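Local coordinates for long form salivary protein D7L1 (Culex quinquefasciatus, PDB 6V4C) that sequesters host ADP, ATP and other adenine compounds as a mosquito salivary protein, inhibiting platelet aggregation and haemostasis in the bitten vertebrate, at residues E2-E10 and N68-Y76; F23-M34 and S267-S275. All blocks are in the same frame, centred on the assembly; numbering follows the deposited sequence.

Contact 1: E2-E10 and N68-Y76. With ADP (adenosine-5'-diphosphate), chain B.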
loop_
_atom_site.group_PDB
_atom_site.type_symbol
_atom_site.label_atom_id
_atom_site.label_comp_id
_atom_site.label_asym_id
_atom_site.label_seq_id
_atom_site.Cartn_x
_atom_site.Cartn_y
_atom_site.Cartn_z
ATOM N N GLU A 2 -14.238 4.566 -7.797
ATOM C CA GLU A 2 -14.703 5.562 -6.840
ATOM C C GLU A 2 -13.880 5.499 -5.558
ATOM O O GLU A 2 -13.224 4.493 -5.283
ATOM C CB GLU A 2 -16.185 5.351 -6.525
ATOM N N TRP A 3 -13.916 6.574 -4.776
ATOM C CA TRP A 3 -13.177 6.654 -3.523
ATOM C C TRP A 3 -14.120 6.475 -2.342
ATOM O O TRP A 3 -15.253 6.966 -2.353
ATOM C CB TRP A 3 -12.449 7.994 -3.396
ATOM C CG TRP A 3 -11.625 8.110 -2.142
ATOM C CD1 TRP A 3 -10.310 7.770 -1.989
ATOM C CD2 TRP A 3 -12.063 8.594 -0.866
ATOM N NE1 TRP A 3 -9.903 8.015 -0.699
ATOM C CE2 TRP A 3 -10.960 8.522 0.012
ATOM C CE3 TRP A 3 -13.280 9.083 -0.379
ATOM C CZ2 TRP A 3 -11.039 8.919 1.346
ATOM C CZ3 TRP A 3 -13.356 9.477 0.946
ATOM C CH2 TRP A 3 -12.243 9.392 1.793
ATOM N N SER A 4 -13.641 5.770 -1.323
ATOM C CA SER A 4 -14.375 5.549 -0.085
ATOM C C SER A 4 -13.405 5.734 1.076
ATOM O O SER A 4 -12.186 5.757 0.854
ATOM C CB SER A 4 -14.983 4.144 -0.087
ATOM O OG SER A 4 -14.000 3.164 -0.370
ATOM N N PRO A 5 -13.888 5.897 2.312
ATOM C CA PRO A 5 -12.969 6.073 3.443
ATOM C C PRO A 5 -11.955 4.941 3.535
ATOM O O PRO A 5 -12.243 3.787 3.213
ATOM C CB PRO A 5 -13.902 6.082 4.657
ATOM C CG PRO A 5 -15.179 6.627 4.120
ATOM C CD PRO A 5 -15.293 6.091 2.716
ATOM N N MET A 6 -10.752 5.294 3.978
ATOM C CA MET A 6 -9.620 4.381 4.003
ATOM C C MET A 6 -9.185 4.136 5.440
ATOM O O MET A 6 -9.156 5.064 6.257
ATOM C CB MET A 6 -8.446 4.966 3.214
ATOM C CG MET A 6 -8.844 5.597 1.893
ATOM S SD MET A 6 -7.455 6.364 1.040
ATOM C CE MET A 6 -6.529 4.917 0.534
ATOM N N ASP A 7 -8.850 2.886 5.740
ATOM C CA ASP A 7 -8.334 2.513 7.051
ATOM C C ASP A 7 -6.852 2.880 7.137
ATOM O O ASP A 7 -6.250 3.280 6.137
ATOM C CB ASP A 7 -8.679 1.045 7.337
ATOM C CG ASP A 7 -7.859 0.047 6.521
ATOM O OD1 ASP A 7 -6.711 0.337 6.129
ATOM O OD2 ASP A 7 -8.377 -1.065 6.284
ATOM N N PRO A 8 -6.230 2.778 8.320
ATOM C CA PRO A 8 -4.830 3.224 8.427
ATOM C C PRO A 8 -3.861 2.425 7.571
ATOM O O PRO A 8 -2.833 2.974 7.153
ATOM C CB PRO A 8 -4.513 3.082 9.925
ATOM C CG PRO A 8 -5.830 2.983 10.601
ATOM C CD PRO A 8 -6.732 2.298 9.622
ATOM N N GLU A 9 -4.149 1.146 7.305
ATOM C CA GLU A 9 -3.277 0.351 6.443
ATOM C C GLU A 9 -3.349 0.826 4.997
ATOM O O GLU A 9 -2.322 0.913 4.312
ATOM C CB GLU A 9 -3.646 -1.134 6.545
ATOM C CG GLU A 9 -2.757 -2.079 5.724
ATOM C CD GLU A 9 -3.239 -2.275 4.290
ATOM O OE1 GLU A 9 -4.385 -1.884 3.974
ATOM O OE2 GLU A 9 -2.467 -2.828 3.479
ATOM N N GLU A 10 -4.538 1.109 4.522
ATOM C CA GLU A 10 -4.727 1.695 3.194
ATOM C C GLU A 10 -4.023 3.037 3.048
ATOM O O GLU A 10 -3.415 3.205 2.151
ATOM C CB GLU A 10 -6.170 1.829 2.848
ATOM C CG GLU A 10 -6.917 0.591 2.857
ATOM C CD GLU A 10 -8.380 0.738 2.609
ATOM O OE1 GLU A 10 -9.037 1.133 3.393
ATOM O OE2 GLU A 10 -8.762 0.460 1.621
ATOM N N ASN A 68 -15.371 14.314 0.496
ATOM C CA ASN A 68 -14.525 13.145 0.714
ATOM C C ASN A 68 -13.785 13.259 2.039
ATOM O O ASN A 68 -13.756 12.309 2.831
ATOM C CB ASN A 68 -13.526 12.991 -0.434
ATOM C CG ASN A 68 -14.174 12.505 -1.712
ATOM O OD1 ASN A 68 -15.344 12.118 -1.723
ATOM N ND2 ASN A 68 -13.410 12.505 -2.796
ATOM N N ILE A 69 -13.179 14.420 2.294
ATOM C CA ILE A 69 -12.479 14.642 3.557
ATOM C C ILE A 69 -13.449 14.555 4.727
ATOM O O ILE A 69 -13.110 14.042 5.800
ATOM C CB ILE A 69 -11.731 15.988 3.522
ATOM C CG1 ILE A 69 -10.846 16.067 2.278
ATOM C CG2 ILE A 69 -10.899 16.167 4.780
ATOM C CD1 ILE A 69 -10.136 17.391 2.116
ATOM N N LYS A 70 -14.673 15.052 4.537
ATOM C CA LYS A 70 -15.692 14.911 5.570
ATOM C C LYS A 70 -16.057 13.447 5.778
ATOM O O LYS A 70 -16.266 13.005 6.915
ATOM N N GLN A 71 -16.139 12.677 4.692
ATOM C CA GLN A 71 -16.419 11.251 4.824
ATOM C C GLN A 71 -15.285 10.532 5.545
ATOM O O GLN A 71 -15.531 9.649 6.375
ATOM C CB GLN A 71 -16.663 10.631 3.449
ATOM C CG GLN A 71 -18.030 9.986 3.293
ATOM C CD GLN A 71 -18.167 9.231 1.985
ATOM O OE1 GLN A 71 -17.726 9.700 0.935
ATOM N NE2 GLN A 71 -18.770 8.048 2.045
ATOM N N GLN A 72 -14.036 10.901 5.246
ATOM C CA GLN A 72 -12.903 10.296 5.936
ATOM C C GLN A 72 -12.912 10.645 7.418
ATOM O O GLN A 72 -12.623 9.792 8.267
ATOM C CB GLN A 72 -11.591 10.737 5.289
ATOM C CG GLN A 72 -10.346 10.167 5.956
ATOM C CD GLN A 72 -10.195 8.671 5.744
ATOM O OE1 GLN A 72 -10.672 8.120 4.753
ATOM N NE2 GLN A 72 -9.526 8.006 6.681
ATOM N N TYR A 73 -13.245 11.896 7.750
ATOM C CA TYR A 73 -13.327 12.280 9.155
ATOM C C TYR A 73 -14.438 11.519 9.866
ATOM O O TYR A 73 -14.248 11.011 10.977
ATOM C CB TYR A 73 -13.548 13.790 9.294
ATOM C CG TYR A 73 -13.937 14.174 10.703
ATOM C CD1 TYR A 73 -12.976 14.297 11.695
ATOM C CD2 TYR A 73 -15.267 14.376 11.051
ATOM C CE1 TYR A 73 -13.324 14.625 12.990
ATOM C CE2 TYR A 73 -15.625 14.703 12.346
ATOM C CZ TYR A 73 -14.646 14.827 13.310
ATOM O OH TYR A 73 -14.987 15.152 14.601
ATOM N N GLU A 74 -15.613 11.435 9.236
ATOM C CA GLU A 74 -16.754 10.787 9.873
ATOM C C GLU A 74 -16.509 9.305 10.106
ATOM O O GLU A 74 -17.036 8.733 11.067
ATOM C CB GLU A 74 -18.010 10.984 9.026
ATOM C CG GLU A 74 -18.520 12.412 9.006
ATOM C CD GLU A 74 -19.045 12.864 10.353
ATOM O OE1 GLU A 74 -19.746 12.074 11.020
ATOM O OE2 GLU A 74 -18.755 14.012 10.746
ATOM N N ALA A 75 -15.714 8.669 9.244
ATOM C CA ALA A 75 -15.528 7.226 9.337
ATOM C C ALA A 75 -14.759 6.821 10.589
ATOM O O ALA A 75 -14.901 5.686 11.059
ATOM C CB ALA A 75 -14.827 6.709 8.084
ATOM N N TYR A 76 -13.945 7.721 11.142
ATOM C CA TYR A 76 -13.093 7.394 12.280
ATOM C C TYR A 76 -13.109 8.495 13.334
ATOM O O TYR A 76 -12.095 8.748 13.988
ATOM C CB TYR A 76 -11.662 7.093 11.835
ATOM C CG TYR A 76 -11.570 5.965 10.836
ATOM C CD1 TYR A 76 -11.430 4.651 11.256
ATOM C CD2 TYR A 76 -11.634 6.215 9.471
ATOM C CE1 TYR A 76 -11.353 3.613 10.345
ATOM C CE2 TYR A 76 -11.562 5.187 8.551
ATOM C CZ TYR A 76 -11.421 3.887 8.993
ATOM O OH TYR A 76 -11.346 2.858 8.083
HETATM P PB ADP B . 6.123 5.018 13.957
HETATM O O1B ADP B . 5.808 4.710 15.262
HETATM O O2B ADP B . 7.347 5.706 13.800
HETATM O O3B ADP B . 5.105 5.694 13.335
HETATM P PA ADP B . 7.906 3.205 12.548
HETATM O O1A ADP B . 8.833 2.312 13.305
HETATM O O2A ADP B . 8.601 4.364 12.129
HETATM O O3A ADP B . 6.665 3.634 13.360
HETATM O "O5'" ADP B . 7.019 2.733 11.402
HETATM C "C5'" ADP B . 6.058 3.567 10.793
HETATM C "C4'" ADP B . 5.709 3.099 9.398
HETATM O "O4'" ADP B . 4.708 2.113 9.412
HETATM C "C3'" ADP B . 5.028 4.084 8.477
HETATM O "O3'" ADP B . 5.929 4.912 7.819
HETATM C "C2'" ADP B . 4.168 3.243 7.537
HETATM O "O2'" ADP B . 4.772 3.118 6.321
HETATM C "C1'" ADP B . 4.240 1.884 8.151
HETATM N N9 ADP B . 2.990 1.201 8.271
HETATM C C8 ADP B . 1.925 1.674 8.891
HETATM N N7 ADP B . 0.941 0.874 8.915
HETATM C C5 ADP B . 1.365 -0.214 8.254
HETATM C C6 ADP B . 0.776 -1.433 7.935
HETATM N N6 ADP B . -0.429 -1.771 8.239
HETATM N N1 ADP B . 1.481 -2.302 7.255
HETATM C C2 ADP B . 2.690 -1.988 6.908
HETATM N N3 ADP B . 3.339 -0.910 7.163
HETATM C C4 ADP B . 2.641 -0.034 7.848
#
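The side-chain amide of Gln-72 docks on both polar atoms of the Met-6 backbone. Met-6 N donates to Gln-72 OE1 over 2.9 Å at an N-H...O angle of 169°, meeting a lone pair in the carbonyl plane, and Gln-72 NE2 returns a 3.0 Å bond to Met-6 O that stays in the plane of the Gln-72 amide. The extended chain of Met-6 is thus gripped as it would be by a neighbouring strand, though the partner is a helix side chain. A bend at chi2 (69°) turns the Gln-72 amide toward Met-6.

Trp-3 lies on the N-terminal side of this clamp. The six-membered part of its indole runs alongside Asn-68, with CZ3 3.8 Å from Asn-68 CB and ring and amide planes 33° apart, while Gln-72 CB sits in plane at the ring edge. Asn-68 itself is anchored through ND2 to Gly-57 O. Next in the chain toward Met-6, Pro-5 packs its CB 3.6 Å from Ala-75 CB. Past Met-6, Tyr-76 CE2 comes within 3.3 Å of Met-6 O, and its OH lies against the CA and CB of Asp-7.

Further out, a capping box fixes the start of helix 8-22: Glu-10 N donates to Asp-7 OD1 (2.8 Å) and Asp-7 N to Glu-10 OE1 (2.9 Å). Pro-8 then leans on Arg-133 and Tyr-137 of helix 130-139, two ADP-binding residues. Glu-9, in the first turn, brings CG beside the adenine N6 while its OE2 forms a salt bridge with Arg-192 and a hydrogen bond with Tyr-266 OH. The chemistry implies a directional, two-bond tether flanked by Trp-3/Asn-68 and Pro-5/Ala-75 packing, which probably helps fix where the N-terminal segment enters helix 8-22, next to the nucleotide.

Contact 2: F23-M34 and S267-S275; sequences FGNDFGLAEKWM and SYRLREATS. With ADP (adenosine-5'-diphosphate), chain B.
Leu-270 and Phe-23 meet methyl to ring: CD2 stands 3.7 Å from the ring centroid and 7° off the normal, a CH-pi contact over one face. Asn-25 N lies over the opposite face. Phe-27 CE1 sits in plane at the edge of Phe-23, and that edge stands on the side of the Phe-27 ring opposite Glu-272. With CG anti to its carbonyl carbon (chi1 -54°), Phe-27 points its own ring at the 267-275 loop. Glu-272 CG lies over one face of it, 3.7 Å from the centroid, the side chains crossing at about a right angle. At the ring edge Phe-27 CD1 is 3.2 Å from Leu-270 O. Ser-275 CB comes within 3.5 Å of Phe-27 CE1.

The loop, which includes a 3-10 turn, thereby packs on helix 27-34, whose first turn is capped by Asp-26 OD1 accepting from Leu-29 N, in the N-terminal PBP/GOBP (odorant-binding-protein) domain. Ala-30 and the CE of Met-34 close over Leu-270, the latter 3.6 Å from CB, and Met-19 of helix 8-22 touches all three. Early in the loop, Ser-267 OG approaches the ribose O3' of ADP at 2.4 Å, a very short hydrogen bond of doubtful length.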
loop_
_atom_site.group_PDB
_atom_site.type_symbol
_atom_site.label_atom_id
_atom_site.label_comp_id
_atom_site.label_asym_id
_atom_site.label_seq_id
_atom_site.Cartn_x
_atom_site.Cartn_y
_atom_site.Cartn_z
ATOM N N PHE A 23 10.592 10.337 -4.163
ATOM C CA PHE A 23 11.679 10.801 -3.304
ATOM C C PHE A 23 13.024 10.842 -4.020
ATOM O O PHE A 23 13.899 11.615 -3.615
ATOM C CB PHE A 23 11.742 9.998 -2.000
ATOM C CG PHE A 23 12.547 8.733 -2.090
ATOM C CD1 PHE A 23 12.211 7.737 -2.990
ATOM C CD2 PHE A 23 13.630 8.529 -1.247
ATOM C CE1 PHE A 23 12.950 6.570 -3.066
ATOM C CE2 PHE A 23 14.369 7.364 -1.313
ATOM C CZ PHE A 23 14.031 6.384 -2.225
ATOM N N GLY A 24 13.204 10.048 -5.069
ATOM C CA GLY A 24 14.419 10.127 -5.868
ATOM C C GLY A 24 15.694 9.832 -5.113
ATOM O O GLY A 24 16.698 10.531 -5.303
ATOM N N ASN A 25 15.676 8.820 -4.247
ATOM C CA ASN A 25 16.850 8.357 -3.509
ATOM C C ASN A 25 17.406 9.398 -2.539
ATOM O O ASN A 25 18.536 9.262 -2.064
ATOM C CB ASN A 25 17.943 7.800 -4.430
ATOM C CG ASN A 25 17.469 6.605 -5.235
ATOM O OD1 ASN A 25 17.341 5.499 -4.709
ATOM N ND2 ASN A 25 17.211 6.820 -6.519
ATOM N N ASP A 26 16.634 10.438 -2.226
ATOM C CA ASP A 26 17.000 11.409 -1.197
ATOM C C ASP A 26 16.281 10.992 0.080
ATOM O O ASP A 26 15.090 11.265 0.256
ATOM C CB ASP A 26 16.626 12.826 -1.623
ATOM C CG ASP A 26 17.226 13.890 -0.718
ATOM O OD1 ASP A 26 17.073 13.792 0.519
ATOM O OD2 ASP A 26 17.863 14.825 -1.246
ATOM N N PHE A 27 17.014 10.328 0.976
ATOM C CA PHE A 27 16.396 9.754 2.164
ATOM C C PHE A 27 16.078 10.806 3.218
ATOM O O PHE A 27 15.108 10.650 3.969
ATOM C CB PHE A 27 17.280 8.640 2.722
ATOM C CG PHE A 27 17.615 7.584 1.708
ATOM C CD1 PHE A 27 16.781 6.496 1.521
ATOM C CD2 PHE A 27 18.753 7.693 0.924
ATOM C CE1 PHE A 27 17.080 5.530 0.579
ATOM C CE2 PHE A 27 19.058 6.729 -0.020
ATOM C CZ PHE A 27 18.221 5.647 -0.192
ATOM N N GLY A 28 16.872 11.877 3.290
ATOM C CA GLY A 28 16.526 12.974 4.177
ATOM C C GLY A 28 15.215 13.628 3.791
ATOM O O GLY A 28 14.408 13.985 4.653
ATOM N N LEU A 29 14.984 13.793 2.486
ATOM C CA LEU A 29 13.696 14.295 2.023
ATOM C C LEU A 29 12.586 13.293 2.315
ATOM O O LEU A 29 11.470 13.681 2.680
ATOM C CB LEU A 29 13.764 14.610 0.530
ATOM C CG LEU A 29 12.505 15.201 -0.104
ATOM C CD1 LEU A 29 12.116 16.502 0.579
ATOM C CD2 LEU A 29 12.710 15.418 -1.594
ATOM N N ALA A 30 12.875 12.000 2.158
ATOM C CA ALA A 30 11.898 10.981 2.524
ATOM C C ALA A 30 11.585 11.039 4.012
ATOM O O ALA A 30 10.432 10.857 4.418
ATOM C CB ALA A 30 12.411 9.597 2.132
ATOM N N GLU A 31 12.597 11.305 4.841
ATOM C CA GLU A 31 12.357 11.424 6.274
ATOM C C GLU A 31 11.439 12.601 6.584
ATOM O O GLU A 31 10.595 12.521 7.484
ATOM C CB GLU A 31 13.684 11.554 7.024
ATOM N N LYS A 32 11.586 13.704 5.843
ATOM C CA LYS A 32 10.719 14.857 6.060
ATOM C C LYS A 32 9.276 14.540 5.691
ATOM O O LYS A 32 8.342 14.980 6.374
ATOM C CB LYS A 32 11.224 16.058 5.257
ATOM C CG LYS A 32 12.471 16.717 5.823
ATOM N N TRP A 33 9.072 13.780 4.613
ATOM C CA TRP A 33 7.714 13.453 4.186
ATOM C C TRP A 33 7.003 12.572 5.206
ATOM O O TRP A 33 5.813 12.769 5.478
ATOM C CB TRP A 33 7.741 12.791 2.811
ATOM C CG TRP A 33 8.172 13.720 1.719
ATOM C CD1 TRP A 33 8.348 15.069 1.813
ATOM C CD2 TRP A 33 8.484 13.367 0.366
ATOM N NE1 TRP A 33 8.749 15.579 0.601
ATOM C CE2 TRP A 33 8.841 14.554 -0.304
ATOM C CE3 TRP A 33 8.496 12.162 -0.345
ATOM C CZ2 TRP A 33 9.204 14.573 -1.648
ATOM C CZ3 TRP A 33 8.857 12.183 -1.680
ATOM C CH2 TRP A 33 9.207 13.380 -2.317
ATOM N N MET A 34 7.712 11.594 5.779
ATOM C CA MET A 34 7.105 10.745 6.801
ATOM C C MET A 34 6.678 11.565 8.012
ATOM O O MET A 34 5.635 11.293 8.620
ATOM C CB MET A 34 8.076 9.641 7.223
ATOM C CG MET A 34 8.583 8.786 6.079
ATOM S SD MET A 34 9.567 7.386 6.644
ATOM C CE MET A 34 10.759 7.249 5.319
ATOM N N SER A 267 7.355 1.476 4.681
ATOM C CA SER A 267 8.444 2.434 4.522
ATOM C C SER A 267 9.803 1.765 4.357
ATOM O O SER A 267 10.823 2.461 4.398
ATOM C CB SER A 267 8.494 3.380 5.726
ATOM O OG SER A 267 7.221 3.936 5.994
ATOM N N TYR A 268 9.822 0.443 4.163
ATOM C CA TYR A 268 11.064 -0.329 4.180
ATOM C C TYR A 268 12.102 0.239 3.216
ATOM O O TYR A 268 13.240 0.524 3.607
ATOM C CB TYR A 268 10.740 -1.786 3.838
ATOM C CG TYR A 268 11.868 -2.774 4.038
ATOM C CD1 TYR A 268 12.120 -3.327 5.285
ATOM C CD2 TYR A 268 12.658 -3.180 2.969
ATOM C CE1 TYR A 268 13.142 -4.244 5.469
ATOM C CE2 TYR A 268 13.681 -4.098 3.143
ATOM C CZ TYR A 268 13.916 -4.626 4.395
ATOM O OH TYR A 268 14.932 -5.538 4.575
ATOM N N ARG A 269 11.725 0.420 1.951
ATOM C CA ARG A 269 12.684 0.878 0.951
ATOM C C ARG A 269 13.068 2.344 1.108
ATOM O O ARG A 269 14.015 2.788 0.449
ATOM C CB ARG A 269 12.148 0.626 -0.456
ATOM C CG ARG A 269 12.050 -0.841 -0.817
ATOM C CD ARG A 269 11.380 -1.022 -2.162
ATOM N NE ARG A 269 12.250 -0.642 -3.270
ATOM C CZ ARG A 269 11.814 -0.377 -4.498
ATOM N NH1 ARG A 269 10.516 -0.432 -4.769
ATOM N NH2 ARG A 269 12.675 -0.043 -5.450
ATOM N N LEU A 270 12.372 3.099 1.955
ATOM C CA LEU A 270 12.664 4.514 2.132
ATOM C C LEU A 270 13.700 4.785 3.217
ATOM O O LEU A 270 14.195 5.912 3.312
ATOM C CB LEU A 270 11.375 5.290 2.402
ATOM C CG LEU A 270 10.337 5.142 1.289
ATOM C CD1 LEU A 270 8.962 5.538 1.785
ATOM C CD2 LEU A 270 10.734 5.968 0.074
ATOM N N ARG A 271 14.078 3.803 3.976
ATOM C CA ARG A 271 15.232 3.985 4.844
ATOM C C ARG A 271 16.420 3.529 4.056
ATOM O O ARG A 271 16.339 2.631 3.390
ATOM C CB ARG A 271 15.233 3.136 6.068
ATOM C CG ARG A 271 13.858 3.054 6.623
ATOM C CD ARG A 271 13.767 4.011 7.675
ATOM N NE ARG A 271 12.365 3.964 7.685
ATOM C CZ ARG A 271 11.608 2.937 7.948
ATOM N NH1 ARG A 271 12.064 1.760 8.204
ATOM N NH2 ARG A 271 10.344 3.098 7.993
ATOM N N GLU A 272 17.557 4.095 4.335
ATOM C CA GLU A 272 18.715 3.924 3.460
ATOM C C GLU A 272 19.331 2.535 3.590
ATOM O O GLU A 272 19.793 1.961 2.595
ATOM C CB GLU A 272 19.756 5.009 3.733
ATOM C CG GLU A 272 20.793 5.141 2.637
ATOM C CD GLU A 272 22.029 5.890 3.088
ATOM O OE1 GLU A 272 23.146 5.366 2.886
ATOM O OE2 GLU A 272 21.884 6.997 3.649
ATOM N N ALA A 273 19.358 1.980 4.805
ATOM C CA ALA A 273 20.020 0.697 5.024
ATOM C C ALA A 273 19.271 -0.466 4.387
ATOM O O ALA A 273 19.882 -1.503 4.107
ATOM C CB ALA A 273 20.214 0.430 6.514
ATOM N N THR A 274 17.968 -0.320 4.158
ATOM C CA THR A 274 17.152 -1.355 3.534
ATOM C C THR A 274 16.586 -0.890 2.196
ATOM O O THR A 274 15.561 -1.398 1.734
ATOM C CB THR A 274 16.040 -1.818 4.476
ATOM O OG1 THR A 274 15.303 -0.681 4.945
ATOM C CG2 THR A 274 16.626 -2.560 5.664
ATOM N N SER A 275 17.255 0.072 1.558
ATOM C CA SER A 275 16.754 0.658 0.321
ATOM C C SER A 275 17.109 -0.160 -0.913
ATOM O O SER A 275 16.466 0.011 -1.955
ATOM C CB SER A 275 17.295 2.079 0.159
ATOM O OG SER A 275 18.713 2.083 0.139
HETATM P PB ADP B . 6.123 5.018 13.957
HETATM O O1B ADP B . 5.808 4.710 15.262
HETATM O O2B ADP B . 7.347 5.706 13.800
HETATM O O3B ADP B . 5.105 5.694 13.335
HETATM P PA ADP B . 7.906 3.205 12.548
HETATM O O1A ADP B . 8.833 2.312 13.305
HETATM O O2A ADP B . 8.601 4.364 12.129
HETATM O O3A ADP B . 6.665 3.634 13.360
HETATM O "O5'" ADP B . 7.019 2.733 11.402
HETATM C "C5'" ADP B . 6.058 3.567 10.793
HETATM C "C4'" ADP B . 5.709 3.099 9.398
HETATM O "O4'" ADP B . 4.708 2.113 9.412
HETATM C "C3'" ADP B . 5.028 4.084 8.477
HETATM O "O3'" ADP B . 5.929 4.912 7.819
HETATM C "C2'" ADP B . 4.168 3.243 7.537
HETATM O "O2'" ADP B . 4.772 3.118 6.321
HETATM C "C1'" ADP B . 4.240 1.884 8.151
HETATM N N9 ADP B . 2.990 1.201 8.271
HETATM C C8 ADP B . 1.925 1.674 8.891
HETATM N N7 ADP B . 0.941 0.874 8.915
HETATM C C5 ADP B . 1.365 -0.214 8.254
HETATM C C6 ADP B . 0.776 -1.433 7.935
HETATM N N6 ADP B . -0.429 -1.771 8.239
HETATM N N1 ADP B . 1.481 -2.302 7.255
HETATM C C2 ADP B . 2.690 -1.988 6.908
HETATM N N3 ADP B . 3.339 -0.910 7.163
HETATM C C4 ADP B . 2.641 -0.034 7.848
#

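From the N terminus, the chain passes through the 2-10 segment into helix 8-22, then reaches the 23-34 segment before helix 66-75 returns to close contact 1 as a loop with 57 residues between its segments. Contact 2 opens inside that loop and closes only at 267-275, after 232 intervening residues that include the second PBP/GOBP region, so the two cross rather than nest. Contact 1 stays within the N-terminal PBP/GOBP region, whereas contact 2 ties that region to the connection between helices 249-263 and 279-292. Their centres lie 26 Å apart and their nearest atoms about 10 Å; helix 8-22 links their first segments, and both reach ADP, through Glu-9 and Ser-267.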